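Local structure of aspartate aminotransferase, mitochondrial (Trypanosoma brucei brucei, 4W5K) at residues Ala177-Pro182 against Gly214-Gln219; Asp191-Cys196 against Asp223-Arg228; Ser242-Phe247 against Gly251-Ala256; Ser315-Val320 against Val344-Tyr349. The protein probably catalyses the reversible transfer of an amino group between L-aspartate and 2-oxoglutarate, working as a homodimer with pyridoxal 5'-phosphate as cofactor. The protein carries 1 engineered substitution. All coordinates share one frame; numbering follows the deposited sequence.

Interaction 1 (Ala177-Pro182 against Gly214-Gln219). With PLP (pyridoxal-5'-phosphate), chain C.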
loop_
_atom_site.group_PDB
_atom_site.type_symbol
_atom_site.label_atom_id
_atom_site.label_comp_id
_atom_site.label_asym_id
_atom_site.label_seq_id
_atom_site.Cartn_x
_atom_site.Cartn_y
_atom_site.Cartn_z
ATOM N N ALA A 177 -12.062 18.575 -4.945
ATOM C CA ALA A 177 -13.404 18.489 -5.541
ATOM C C ALA A 177 -14.481 19.135 -4.666
ATOM O O ALA A 177 -15.423 19.739 -5.176
ATOM C CB ALA A 177 -13.771 17.041 -5.817
ATOM N N CYS A 178 -14.328 18.961 -3.361
ATOM C CA CYS A 178 -15.254 19.472 -2.333
ATOM C C CYS A 178 -14.675 19.166 -0.975
ATOM O O CYS A 178 -13.728 18.368 -0.858
ATOM C CB CYS A 178 -16.665 18.878 -2.449
ATOM S SG CYS A 178 -16.764 17.081 -2.535
ATOM N N ALA A 179 -15.246 19.797 0.047
ATOM C CA ALA A 179 -14.697 19.765 1.399
ATOM C C ALA A 179 -13.181 19.999 1.393
ATOM O O ALA A 179 -12.388 19.167 1.859
ATOM C CB ALA A 179 -15.072 18.434 2.124
ATOM N N HIS A 180 -12.792 21.157 0.863
ATOM C CA HIS A 180 -11.401 21.551 0.889
ATOM C C HIS A 180 -10.776 21.319 2.274
ATOM O O HIS A 180 -11.343 21.707 3.301
ATOM C CB HIS A 180 -11.273 23.017 0.479
ATOM C CG HIS A 180 -9.860 23.511 0.459
ATOM N ND1 HIS A 180 -9.274 24.137 1.540
ATOM C CD2 HIS A 180 -8.913 23.468 -0.510
ATOM C CE1 HIS A 180 -8.026 24.456 1.237
ATOM N NE2 HIS A 180 -7.783 24.062 0.000
ATOM N N ASN A 181 -9.635 20.636 2.287
ATOM C CA ASN A 181 -8.895 20.348 3.514
ATOM C C ASN A 181 -7.628 21.200 3.427
ATOM O O ASN A 181 -6.794 21.004 2.525
ATOM C CB ASN A 181 -8.613 18.825 3.608
ATOM C CG ASN A 181 -7.843 18.412 4.865
ATOM O OD1 ASN A 181 -7.342 19.233 5.628
ATOM N ND2 ASN A 181 -7.723 17.111 5.056
ATOM N N PRO A 182 -7.410 22.102 4.389
ATOM C CA PRO A 182 -7.939 22.193 5.750
ATOM C C PRO A 182 -8.996 23.268 6.037
ATOM O O PRO A 182 -9.393 23.380 7.197
ATOM C CB PRO A 182 -6.676 22.514 6.545
ATOM C CG PRO A 182 -5.956 23.503 5.628
ATOM C CD PRO A 182 -6.272 23.023 4.204
ATOM N N GLY A 214 -19.784 12.586 -1.663
ATOM C CA GLY A 214 -20.912 12.094 -0.878
ATOM C C GLY A 214 -20.795 12.418 0.599
ATOM O O GLY A 214 -21.774 12.824 1.223
ATOM N N PHE A 215 -19.606 12.218 1.165
ATOM C CA PHE A 215 -19.328 12.626 2.537
ATOM C C PHE A 215 -19.516 14.141 2.715
ATOM O O PHE A 215 -20.087 14.606 3.711
ATOM C CB PHE A 215 -17.890 12.193 2.938
ATOM C CG PHE A 215 -17.545 12.493 4.370
ATOM C CD1 PHE A 215 -16.993 13.713 4.724
ATOM C CD2 PHE A 215 -17.815 11.557 5.378
ATOM C CE1 PHE A 215 -16.701 14.017 6.049
ATOM C CE2 PHE A 215 -17.530 11.849 6.706
ATOM C CZ PHE A 215 -16.968 13.066 7.053
ATOM N N ALA A 216 -19.058 14.911 1.740
ATOM C CA ALA A 216 -19.083 16.378 1.877
ATOM C C ALA A 216 -20.472 16.963 2.094
ATOM O O ALA A 216 -20.690 17.714 3.057
ATOM C CB ALA A 216 -18.430 17.000 0.642
ATOM N N THR A 217 -21.432 16.619 1.233
ATOM C CA THR A 217 -22.744 17.255 1.319
ATOM C C THR A 217 -23.901 16.259 1.378
ATOM O O THR A 217 -25.076 16.658 1.486
ATOM C CB THR A 217 -23.009 18.224 0.120
ATOM O OG1 THR A 217 -23.286 17.478 -1.075
ATOM C CG2 THR A 217 -21.867 19.220 -0.088
ATOM N N GLY A 218 -23.573 14.971 1.284
ATOM C CA GLY A 218 -24.575 13.914 1.305
ATOM C C GLY A 218 -25.136 13.633 -0.076
ATOM O O GLY A 218 -26.018 12.803 -0.231
ATOM N N GLN A 219 -24.625 14.344 -1.079
ATOM C CA GLN A 219 -25.152 14.250 -2.440
ATOM C C GLN A 219 -24.024 13.814 -3.370
ATOM O O GLN A 219 -23.157 14.622 -3.689
ATOM C CB GLN A 219 -25.716 15.611 -2.907
ATOM C CG GLN A 219 -26.561 16.365 -1.847
ATOM C CD GLN A 219 -26.747 17.875 -2.161
ATOM O OE1 GLN A 219 -27.860 18.316 -2.465
ATOM N NE2 GLN A 219 -25.662 18.665 -2.061
HETATM N N1 PLP C . -6.508 14.332 0.015
HETATM C C2 PLP C . -7.238 15.041 0.940
HETATM C C2A PLP C . -7.713 16.408 0.568
HETATM C C3 PLP C . -7.524 14.493 2.190
HETATM O O3 PLP C . -8.232 15.187 3.133
HETATM C C4 PLP C . -7.073 13.217 2.502
HETATM C C4A PLP C . -7.590 12.569 3.756
HETATM O O4A PLP C . -7.114 12.914 4.842
HETATM C C5 PLP C . -6.335 12.496 1.564
HETATM C C6 PLP C . -6.070 13.055 0.313
HETATM C C5A PLP C . -5.804 11.108 1.891
HETATM O O4P PLP C . -6.829 10.156 1.831
HETATM P P PLP C . -6.548 8.633 1.988
HETATM O O1P PLP C . -6.660 8.221 3.426
HETATM O O2P PLP C . -5.176 8.307 1.451
HETATM O O3P PLP C . -7.620 7.964 1.159
#

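Interaction 2 (Asp191-Cys196 against Asp223-Arg228). With MLT (D-malate), chain D.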
loop_
_atom_site.group_PDB
_atom_site.type_symbol
_atom_site.label_atom_id
_atom_site.label_comp_id
_atom_site.label_asym_id
_atom_site.label_seq_id
_atom_site.Cartn_x
_atom_site.Cartn_y
_atom_site.Cartn_z
ATOM N N ASP A 191 -18.975 29.107 -9.478
ATOM C CA ASP A 191 -17.558 29.480 -9.412
ATOM C C ASP A 191 -16.713 28.482 -10.185
ATOM O O ASP A 191 -15.783 28.864 -10.916
ATOM C CB ASP A 191 -17.032 29.543 -7.976
ATOM C CG ASP A 191 -17.785 30.534 -7.081
ATOM O OD1 ASP A 191 -18.384 31.527 -7.571
ATOM O OD2 ASP A 191 -17.721 30.308 -5.851
ATOM N N TRP A 192 -17.013 27.199 -9.999
ATOM C CA TRP A 192 -16.255 26.162 -10.697
ATOM C C TRP A 192 -16.417 26.283 -12.207
ATOM O O TRP A 192 -15.477 26.003 -12.971
ATOM C CB TRP A 192 -16.691 24.779 -10.234
ATOM C CG TRP A 192 -16.111 24.330 -8.932
ATOM C CD1 TRP A 192 -16.817 23.961 -7.816
ATOM C CD2 TRP A 192 -14.720 24.133 -8.610
ATOM N NE1 TRP A 192 -15.958 23.571 -6.820
ATOM C CE2 TRP A 192 -14.669 23.660 -7.276
ATOM C CE3 TRP A 192 -13.519 24.307 -9.317
ATOM C CZ2 TRP A 192 -13.465 23.345 -6.631
ATOM C CZ3 TRP A 192 -12.313 24.010 -8.671
ATOM C CH2 TRP A 192 -12.301 23.520 -7.341
ATOM N N ARG A 193 -17.586 26.717 -12.671
ATOM C CA ARG A 193 -17.772 26.879 -14.103
ATOM C C ARG A 193 -16.784 27.915 -14.621
ATOM O O ARG A 193 -16.187 27.735 -15.692
ATOM C CB ARG A 193 -19.220 27.266 -14.438
ATOM C CG ARG A 193 -20.120 26.036 -14.538
ATOM C CD ARG A 193 -21.546 26.376 -14.934
ATOM N NE ARG A 193 -22.326 26.842 -13.795
ATOM C CZ ARG A 193 -23.045 26.054 -12.997
ATOM N NH1 ARG A 193 -23.731 26.585 -11.980
ATOM N NH2 ARG A 193 -23.099 24.747 -13.219
ATOM N N GLN A 194 -16.565 28.987 -13.853
ATOM C CA GLN A 194 -15.562 29.974 -14.284
ATOM C C GLN A 194 -14.143 29.398 -14.262
ATOM O O GLN A 194 -13.352 29.667 -15.191
ATOM C CB GLN A 194 -15.590 31.226 -13.414
ATOM C CG GLN A 194 -16.909 31.959 -13.446
ATOM C CD GLN A 194 -16.778 33.343 -12.855
ATOM O OE1 GLN A 194 -17.265 33.613 -11.763
ATOM N NE2 GLN A 194 -16.119 34.232 -13.584
ATOM N N VAL A 195 -13.825 28.649 -13.199
ATOM C CA VAL A 195 -12.498 28.024 -13.030
ATOM C C VAL A 195 -12.172 27.075 -14.192
ATOM O O VAL A 195 -11.088 27.129 -14.796
ATOM C CB VAL A 195 -12.414 27.243 -11.694
ATOM C CG1 VAL A 195 -11.187 26.320 -11.658
ATOM C CG2 VAL A 195 -12.394 28.194 -10.507
ATOM N N CYS A 196 -13.135 26.230 -14.524
ATOM C CA CYS A 196 -12.942 25.259 -15.592
ATOM C C CYS A 196 -12.783 25.940 -16.948
ATOM O O CYS A 196 -12.021 25.458 -17.787
ATOM C CB CYS A 196 -14.098 24.263 -15.599
ATOM S SG CYS A 196 -14.154 23.220 -14.095
ATOM N N ASP A 223 -21.425 16.347 -5.431
ATOM C CA ASP A 223 -20.059 16.413 -4.945
ATOM C C ASP A 223 -19.052 16.016 -6.020
ATOM O O ASP A 223 -17.874 16.323 -5.887
ATOM C CB ASP A 223 -19.857 15.503 -3.729
ATOM C CG ASP A 223 -20.520 16.042 -2.476
ATOM O OD1 ASP A 223 -20.978 17.226 -2.475
ATOM O OD2 ASP A 223 -20.580 15.282 -1.484
ATOM N N ALA A 224 -19.504 15.312 -7.057
ATOM C CA ALA A 224 -18.578 14.942 -8.139
ATOM C C ALA A 224 -18.678 15.915 -9.335
ATOM O O ALA A 224 -18.224 15.615 -10.446
ATOM C CB ALA A 224 -18.827 13.491 -8.601
ATOM N N PHE A 225 -19.284 17.081 -9.118
ATOM C CA PHE A 225 -19.429 18.044 -10.210
ATOM C C PHE A 225 -18.097 18.392 -10.893
ATOM O O PHE A 225 -18.021 18.431 -12.119
ATOM C CB PHE A 225 -20.105 19.338 -9.698
ATOM C CG PHE A 225 -20.225 20.400 -10.743
ATOM C CD1 PHE A 225 -21.167 20.281 -11.751
ATOM C CD2 PHE A 225 -19.378 21.494 -10.746
ATOM C CE1 PHE A 225 -21.274 21.268 -12.747
ATOM C CE2 PHE A 225 -19.456 22.453 -11.742
ATOM C CZ PHE A 225 -20.424 22.355 -12.729
ATOM N N VAL A 226 -17.053 18.632 -10.116
ATOM C CA VAL A 226 -15.807 19.106 -10.719
ATOM C C VAL A 226 -15.171 18.093 -11.720
ATOM O O VAL A 226 -14.871 18.485 -12.844
ATOM C CB VAL A 226 -14.798 19.515 -9.618
ATOM C CG1 VAL A 226 -13.418 19.745 -10.203
ATOM C CG2 VAL A 226 -15.294 20.814 -8.958
ATOM N N PRO A 227 -15.023 16.809 -11.343
ATOM C CA PRO A 227 -14.478 15.891 -12.367
ATOM C C PRO A 227 -15.465 15.609 -13.511
ATOM O O PRO A 227 -15.066 15.485 -14.674
ATOM C CB PRO A 227 -14.171 14.619 -11.567
ATOM C CG PRO A 227 -15.044 14.712 -10.352
ATOM C CD PRO A 227 -15.116 16.169 -10.019
ATOM N N ARG A 228 -16.757 15.553 -13.207
ATOM C CA ARG A 228 -17.715 15.305 -14.273
ATOM C C ARG A 228 -17.786 16.466 -15.266
ATOM O O ARG A 228 -17.949 16.270 -16.479
ATOM C CB ARG A 228 -19.090 15.015 -13.680
ATOM C CG ARG A 228 -19.108 13.736 -12.882
ATOM C CD ARG A 228 -20.496 13.359 -12.410
ATOM N NE ARG A 228 -20.417 12.207 -11.506
ATOM C CZ ARG A 228 -21.470 11.631 -10.932
ATOM N NH1 ARG A 228 -22.692 12.079 -11.190
ATOM N NH2 ARG A 228 -21.298 10.590 -10.119
HETATM C C1 MLT D . -24.760 22.053 -12.360
HETATM O O1 MLT D . -24.168 22.982 -11.749
HETATM O O2 MLT D . -24.950 22.114 -13.603
HETATM C C2 MLT D . -25.238 20.839 -11.579
HETATM O O3 MLT D . -24.806 21.053 -10.268
#

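Interaction 3 (Ser242-Phe247 against Gly251-Ala256). Engineered in segment 242-247: A245 (natural residue Lys). With PLP (pyridoxal-5'-phosphate), chain C.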
loop_
_atom_site.group_PDB
_atom_site.type_symbol
_atom_site.label_atom_id
_atom_site.label_comp_id
_atom_site.label_asym_id
_atom_site.label_seq_id
_atom_site.Cartn_x
_atom_site.Cartn_y
_atom_site.Cartn_z
ATOM N N SER A 242 -10.720 8.886 -3.044
ATOM C CA SER A 242 -10.588 8.194 -1.756
ATOM C C SER A 242 -11.896 7.582 -1.269
ATOM O O SER A 242 -12.954 8.220 -1.331
ATOM C CB SER A 242 -10.063 9.168 -0.685
ATOM O OG SER A 242 -10.065 8.554 0.598
ATOM N N PHE A 243 -11.814 6.355 -0.749
ATOM C CA PHE A 243 -12.954 5.731 -0.100
ATOM C C PHE A 243 -12.823 5.708 1.408
ATOM O O PHE A 243 -13.641 5.082 2.106
ATOM C CB PHE A 243 -13.153 4.319 -0.681
ATOM C CG PHE A 243 -13.530 4.355 -2.126
ATOM C CD1 PHE A 243 -14.739 4.917 -2.516
ATOM C CD2 PHE A 243 -12.650 3.935 -3.108
ATOM C CE1 PHE A 243 -15.080 5.005 -3.867
ATOM C CE2 PHE A 243 -12.997 4.002 -4.460
ATOM C CZ PHE A 243 -14.207 4.536 -4.839
ATOM N N SER A 244 -11.842 6.440 1.925
ATOM C CA SER A 244 -11.585 6.440 3.363
ATOM C C SER A 244 -12.705 7.065 4.164
ATOM O O SER A 244 -13.249 6.441 5.072
ATOM C CB SER A 244 -10.264 7.160 3.665
ATOM O OG SER A 244 -9.164 6.421 3.135
ATOM N N ALA A 245 -13.067 8.306 3.835
ATOM C CA ALA A 245 -14.129 8.935 4.621
ATOM C C ALA A 245 -15.533 8.455 4.223
ATOM O O ALA A 245 -16.392 8.230 5.100
ATOM C CB ALA A 245 -14.026 10.451 4.502
ATOM N N ASN A 246 -15.815 8.352 2.923
ATOM C CA ASN A 246 -17.205 8.113 2.541
ATOM C C ASN A 246 -17.668 6.676 2.772
ATOM O O ASN A 246 -18.875 6.417 2.836
ATOM C CB ASN A 246 -17.503 8.580 1.080
ATOM C CG ASN A 246 -16.668 7.904 0.026
ATOM O OD1 ASN A 246 -15.904 6.993 0.299
ATOM N ND2 ASN A 246 -16.825 8.373 -1.218
ATOM N N PHE A 247 -16.724 5.749 2.959
ATOM C CA PHE A 247 -17.106 4.402 3.434
ATOM C C PHE A 247 -16.593 4.096 4.837
ATOM O O PHE A 247 -16.816 2.994 5.367
ATOM C CB PHE A 247 -16.600 3.335 2.463
ATOM C CG PHE A 247 -17.419 3.203 1.201
ATOM C CD1 PHE A 247 -17.094 3.954 0.067
ATOM C CD2 PHE A 247 -18.480 2.298 1.144
ATOM C CE1 PHE A 247 -17.829 3.829 -1.114
ATOM C CE2 PHE A 247 -19.236 2.156 -0.024
ATOM C CZ PHE A 247 -18.899 2.929 -1.164
ATOM N N GLY A 251 -8.315 3.055 7.468
ATOM C CA GLY A 251 -7.126 2.231 7.647
ATOM C C GLY A 251 -7.012 1.044 6.711
ATOM O O GLY A 251 -5.978 0.368 6.685
ATOM N N HIS A 252 -8.044 0.772 5.927
ATOM C CA HIS A 252 -7.929 -0.345 4.989
ATOM C C HIS A 252 -7.285 0.054 3.639
ATOM O O HIS A 252 -6.958 -0.824 2.822
ATOM C CB HIS A 252 -9.300 -0.991 4.803
ATOM C CG HIS A 252 -9.728 -1.805 5.984
ATOM N ND1 HIS A 252 -8.995 -2.878 6.446
ATOM C CD2 HIS A 252 -10.800 -1.701 6.810
ATOM C CE1 HIS A 252 -9.608 -3.416 7.488
ATOM N NE2 HIS A 252 -10.710 -2.716 7.729
ATOM N N ARG A 253 -7.095 1.359 3.463
ATOM C CA ARG A 253 -6.332 1.979 2.368
ATOM C C ARG A 253 -6.927 1.678 1.001
ATOM O O ARG A 253 -6.312 0.975 0.176
ATOM C CB ARG A 253 -4.866 1.523 2.412
ATOM C CG ARG A 253 -4.192 1.604 3.796
ATOM C CD ARG A 253 -4.438 2.969 4.501
ATOM N NE ARG A 253 -3.827 4.085 3.768
ATOM C CZ ARG A 253 -4.492 5.142 3.308
ATOM N NH1 ARG A 253 -5.809 5.259 3.487
ATOM N NH2 ARG A 253 -3.837 6.098 2.640
ATOM N N CYS A 254 -8.097 2.264 0.757
ATOM C CA CYS A 254 -8.874 1.964 -0.424
ATOM C C CYS A 254 -9.136 3.246 -1.203
ATOM O O CYS A 254 -9.723 4.190 -0.661
ATOM C CB CYS A 254 -10.201 1.314 -0.028
ATOM S SG CYS A 254 -11.221 0.804 -1.398
ATOM N N GLY A 255 -8.670 3.273 -2.443
ATOM C CA GLY A 255 -8.963 4.388 -3.351
ATOM C C GLY A 255 -8.828 3.961 -4.805
ATOM O O GLY A 255 -8.556 2.775 -5.092
ATOM N N ALA A 256 -9.036 4.911 -5.718
ATOM C CA ALA A 256 -8.807 4.658 -7.145
ATOM C C ALA A 256 -8.243 5.915 -7.808
ATOM O O ALA A 256 -8.423 7.035 -7.330
ATOM C CB ALA A 256 -10.122 4.219 -7.844
HETATM N N1 PLP C . -6.508 14.332 0.015
HETATM C C2 PLP C . -7.238 15.041 0.940
HETATM C C2A PLP C . -7.713 16.408 0.568
HETATM C C3 PLP C . -7.524 14.493 2.190
HETATM O O3 PLP C . -8.232 15.187 3.133
HETATM C C4 PLP C . -7.073 13.217 2.502
HETATM C C4A PLP C . -7.590 12.569 3.756
HETATM O O4A PLP C . -7.114 12.914 4.842
HETATM C C5 PLP C . -6.335 12.496 1.564
HETATM C C6 PLP C . -6.070 13.055 0.313
HETATM C C5A PLP C . -5.804 11.108 1.891
HETATM O O4P PLP C . -6.829 10.156 1.831
HETATM P P PLP C . -6.548 8.633 1.988
HETATM O O1P PLP C . -6.660 8.221 3.426
HETATM O O2P PLP C . -5.176 8.307 1.451
HETATM O O3P PLP C . -7.620 7.964 1.159
HETATM O O HOH W 1 -9.424 3.727 2.724
#

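Interaction 4 (Ser315-Val320 against Val344-Tyr349)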
loop_
_atom_site.group_PDB
_atom_site.type_symbol
_atom_site.label_atom_id
_atom_site.label_comp_id
_atom_site.label_asym_id
_atom_site.label_seq_id
_atom_site.Cartn_x
_atom_site.Cartn_y
_atom_site.Cartn_z
ATOM N N SER A 315 -24.999 15.406 7.329
ATOM C CA SER A 315 -25.956 16.209 8.088
ATOM C C SER A 315 -25.460 16.498 9.497
ATOM O O SER A 315 -25.691 17.592 10.047
ATOM C CB SER A 315 -27.319 15.513 8.158
ATOM O OG SER A 315 -27.982 15.559 6.909
ATOM N N ARG A 316 -24.789 15.521 10.112
ATOM C CA ARG A 316 -24.315 15.749 11.485
ATOM C C ARG A 316 -23.231 16.816 11.503
ATOM O O ARG A 316 -23.221 17.682 12.374
ATOM C CB ARG A 316 -23.768 14.475 12.157
ATOM C CG ARG A 316 -23.576 14.684 13.669
ATOM C CD ARG A 316 -22.876 13.511 14.373
ATOM N NE ARG A 316 -21.419 13.560 14.238
ATOM C CZ ARG A 316 -20.625 14.402 14.897
ATOM N NH1 ARG A 316 -19.313 14.349 14.722
ATOM N NH2 ARG A 316 -21.141 15.313 15.738
ATOM N N ILE A 317 -22.328 16.752 10.535
ATOM C CA ILE A 317 -21.263 17.734 10.412
ATOM C C ILE A 317 -21.835 19.125 10.126
ATOM O O ILE A 317 -21.433 20.113 10.743
ATOM C CB ILE A 317 -20.268 17.355 9.294
ATOM C CG1 ILE A 317 -19.545 16.050 9.635
ATOM C CG2 ILE A 317 -19.246 18.465 9.057
ATOM C CD1 ILE A 317 -18.779 16.089 10.954
ATOM N N ALA A 318 -22.758 19.204 9.175
ATOM C CA ALA A 318 -23.409 20.483 8.880
ATOM C C ALA A 318 -24.157 21.044 10.093
ATOM O O ALA A 318 -24.113 22.239 10.352
ATOM C CB ALA A 318 -24.370 20.331 7.700
ATOM N N GLU A 319 -24.852 20.180 10.827
ATOM C CA GLU A 319 -25.677 20.636 11.937
ATOM C C GLU A 319 -24.807 21.085 13.109
ATOM O O GLU A 319 -25.155 22.031 13.803
ATOM C CB GLU A 319 -26.658 19.542 12.380
ATOM C CG GLU A 319 -27.789 20.024 13.302
ATOM C CD GLU A 319 -27.367 20.178 14.760
ATOM O OE1 GLU A 319 -27.905 21.080 15.452
ATOM O OE2 GLU A 319 -26.510 19.393 15.220
ATOM N N VAL A 320 -23.672 20.430 13.334
ATOM C CA VAL A 320 -22.850 20.844 14.462
ATOM C C VAL A 320 -22.121 22.171 14.159
ATOM O O VAL A 320 -21.896 22.972 15.072
ATOM C CB VAL A 320 -21.847 19.743 14.896
ATOM C CG1 VAL A 320 -20.599 19.727 14.030
ATOM C CG2 VAL A 320 -21.488 19.932 16.362
ATOM N N VAL A 344 -17.651 23.659 4.281
ATOM C CA VAL A 344 -18.196 22.318 4.075
ATOM C C VAL A 344 -17.203 21.240 4.530
ATOM O O VAL A 344 -16.032 21.282 4.180
ATOM C CB VAL A 344 -18.542 22.102 2.572
ATOM C CG1 VAL A 344 -18.984 20.664 2.281
ATOM C CG2 VAL A 344 -19.596 23.114 2.118
ATOM N N GLY A 345 -17.695 20.283 5.318
ATOM C CA GLY A 345 -16.898 19.114 5.659
ATOM C C GLY A 345 -16.318 19.144 7.062
ATOM O O GLY A 345 -16.636 20.040 7.877
ATOM N N MET A 346 -15.440 18.175 7.332
ATOM C CA MET A 346 -14.933 17.947 8.685
ATOM C C MET A 346 -13.954 18.985 9.188
ATOM O O MET A 346 -13.762 19.103 10.388
ATOM C CB MET A 346 -14.234 16.582 8.764
ATOM C CG MET A 346 -15.159 15.439 8.908
ATOM S SD MET A 346 -14.167 13.986 9.307
ATOM C CE MET A 346 -13.490 13.514 7.702
ATOM N N MET A 347 -13.312 19.715 8.277
ATOM C CA MET A 347 -12.281 20.675 8.671
ATOM C C MET A 347 -12.726 22.098 8.490
ATOM O O MET A 347 -13.241 22.459 7.425
ATOM C CB MET A 347 -11.003 20.473 7.856
ATOM C CG MET A 347 -10.446 19.101 7.932
ATOM S SD MET A 347 -9.916 18.803 9.620
ATOM C CE MET A 347 -9.458 17.081 9.489
ATOM N N ALA A 348 -12.529 22.914 9.524
ATOM C CA ALA A 348 -12.947 24.312 9.457
ATOM C C ALA A 348 -11.789 25.243 9.776
ATOM O O ALA A 348 -11.136 25.078 10.799
ATOM C CB ALA A 348 -14.116 24.566 10.433
ATOM N N TYR A 349 -11.531 26.230 8.918
ATOM C CA TYR A 349 -10.614 27.285 9.334
ATOM C C TYR A 349 -11.458 28.276 10.148
ATOM O O TYR A 349 -12.295 28.983 9.601
ATOM C CB TYR A 349 -9.917 27.956 8.139
ATOM C CG TYR A 349 -8.432 27.579 8.001
ATOM C CD1 TYR A 349 -7.483 28.529 7.624
ATOM C CD2 TYR A 349 -7.992 26.278 8.249
ATOM C CE1 TYR A 349 -6.125 28.197 7.485
ATOM C CE2 TYR A 349 -6.643 25.941 8.130
ATOM C CZ TYR A 349 -5.718 26.907 7.753
ATOM O OH TYR A 349 -4.379 26.554 7.624
#

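Interaction 1 (Ala177-Pro182 against Gly214-Gln219)
A179 adopts a left-handed backbone conformation, with a positive phi of 45° that is rare outside glycine, and its methyl group thereby comes to face A216. The two CB atoms lie 3.9 Å apart. The same A216 methyl meets the sulfur of C178, with SG to CB at 3.6 Å, so a single carbon of the second loop serves both neighbours. C178 brings its sulfur there by holding SG between its backbone N and carbonyl carbon (chi1 51°). The contact is small and wholly apolar. Outside it, both oxygens of D186 accept bonds from the backbone, one from A179 N and one from H180 N, which probably helps hold this backbone conformation. The two loops follow the neighbouring parallel strands 172-176 and 205-210 in the large domain of a fold-type I, PLP-dependent enzyme, and helix 189-201 makes the beta-alpha-beta crossover between these strands. Further along the first loop the cofactor is reached: N181 ND2 donates to O3 of PLP at 2.8 Å, with an N-H...O angle of 158°. Such a donor would tend to stabilise negative charge on the phenolic oxygen. A cis peptide bond joins N181 to P182, as in related aspartate aminotransferases. On the second loop, T217 OG1 accepts from Q219 NE2 at 2.8 Å, the oxygen lying almost in the plane of the glutamine amide.

Interaction 2 (Asp191-Cys196 against Asp223-Arg228)
W192 packs against V226 and F225 where two successive crossover helices of the alpha/beta domain meet: helix 189-201 leads into strand 205-210, and helix 225-230 lies between that strand and strand 238-242. Followed outward, the tryptophan first meets F225. Its CB approaches the edge of that ring, near the ring plane, 3.9 Å from CE2. From CG onward the partner is V226, whose CG2 sits over one face of the indole. CG and NE1 are each 3.6 Å, CD1 3.7 Å and the fusion-bond atoms CD2 and CE2 each 3.4 Å from this methyl. Farther out on the six-membered ring, CE3 and CZ2 are each 3.9 Å from V226 CG2. CG2 stands 3.3 Å from the centroid of the five-membered ring and only 9° off its normal, a tight CH-pi contact. V226 can offer this methyl because CG1 is anti to its backbone N (chi1 169°), leaving CG2 beside the N. V226 also touches V208 of strand 205-210, which places the short helix against the sheet. F225 in turn stacks with H189 and with H229. At its far end the phenyl ring crosses the side chain of R193 at about a right angle, the guanidinium and ring planes being 76° apart. R193, modelled in two conformers, and H189 both bind D-malate here. Malate O1 also lies 3.5 Å from F225 CE1.

Interaction 3 (Ser242-Phe247 against Gly251-Ala256)
Backbone pairing comes first: F243 N donates to C254 O at 3.0 Å, next to S242 and G255, which form an antiparallel non-hydrogen-bonded pair. A second set of bonds surrounds the PLP phosphate. S242 OG donates to O3P at 2.6 Å while accepting from S244 N, an ST turn that orients the hydroxyl. S244 OG lies within bonding distance of O3P and O1P, and its proton is not assigned to either. R253 adds NH1 to O1P and a nearly straight NH2 to O2P bond (2.8 Å, 173°), its chain bent at chi2 and chi3 to bring the guanidinium round. A water accepts from C254 N and donates to S244 OG at 2.7 Å. Apolar contact is left to F243, whose CD2 meets C254 SG at 3.8 Å, an oblique sulfur-aromatic approach. The engineered A245 replaces the lysine that in this family carries PLP as a Schiff base. Y282 O of the second subunit also binds R253 NH2, and helix 69-80 packs on F243 beside antiparallel strands 238-242 and 255-260.

Interaction 4 (Ser315-Val320 against Val344-Tyr349)
The carbonyl oxygen of G345 is approached from two residues of one helix: R321 NH2 donates a hydrogen bond to it, and the CG2 methyl of I317 lies 3.3 Å from it. Within 315-320, I317 alone touches segment 344-349. It presents CG2 to the glycine because this branch is anti to its backbone N, while CG1, beside the N (chi1 -64°), carries CD1 to within 4.2 Å of M346 CG. The methionine's CB points away from the helix, so it takes part through the near side of its chain and through its backbone N, 4.2 Å from I317 CG2. Beyond the contact M346 packs on F215. Helix 300-331 is probably the long helix that links the two domains in aspartate aminotransferases, and here it runs past the loop leading into strand 347-349, which pairs with strand 373-375. With only methyl and methylene groups meeting side chain to side chain, the contact probably depends mainly on fit, and the direction-setting interaction at G345 O comes from R321.

Overall arrangement
Interactions 1 and 2 interleave along the chain, their segments alternating through the strand-loop-helix units around strand 205-210; interaction 3 and then interaction 4 follow in series. The centres of 1 and 2 lie about 13 Å apart, and D223 joins them by bonding T217. Interaction 1 is central: its centre is about 14 Å from that of 3, with F215 touching A245 and N246, and about 9 Å from that of 4, where F215 meets M346. Interactions 2 and 3 do not touch, their centres being about 22 Å apart. Interactions 1 and 3 hold PLP at its ring oxygen and phosphate respectively, interaction 2 holds malate, and interaction 4 connects this site region to helix 300-331.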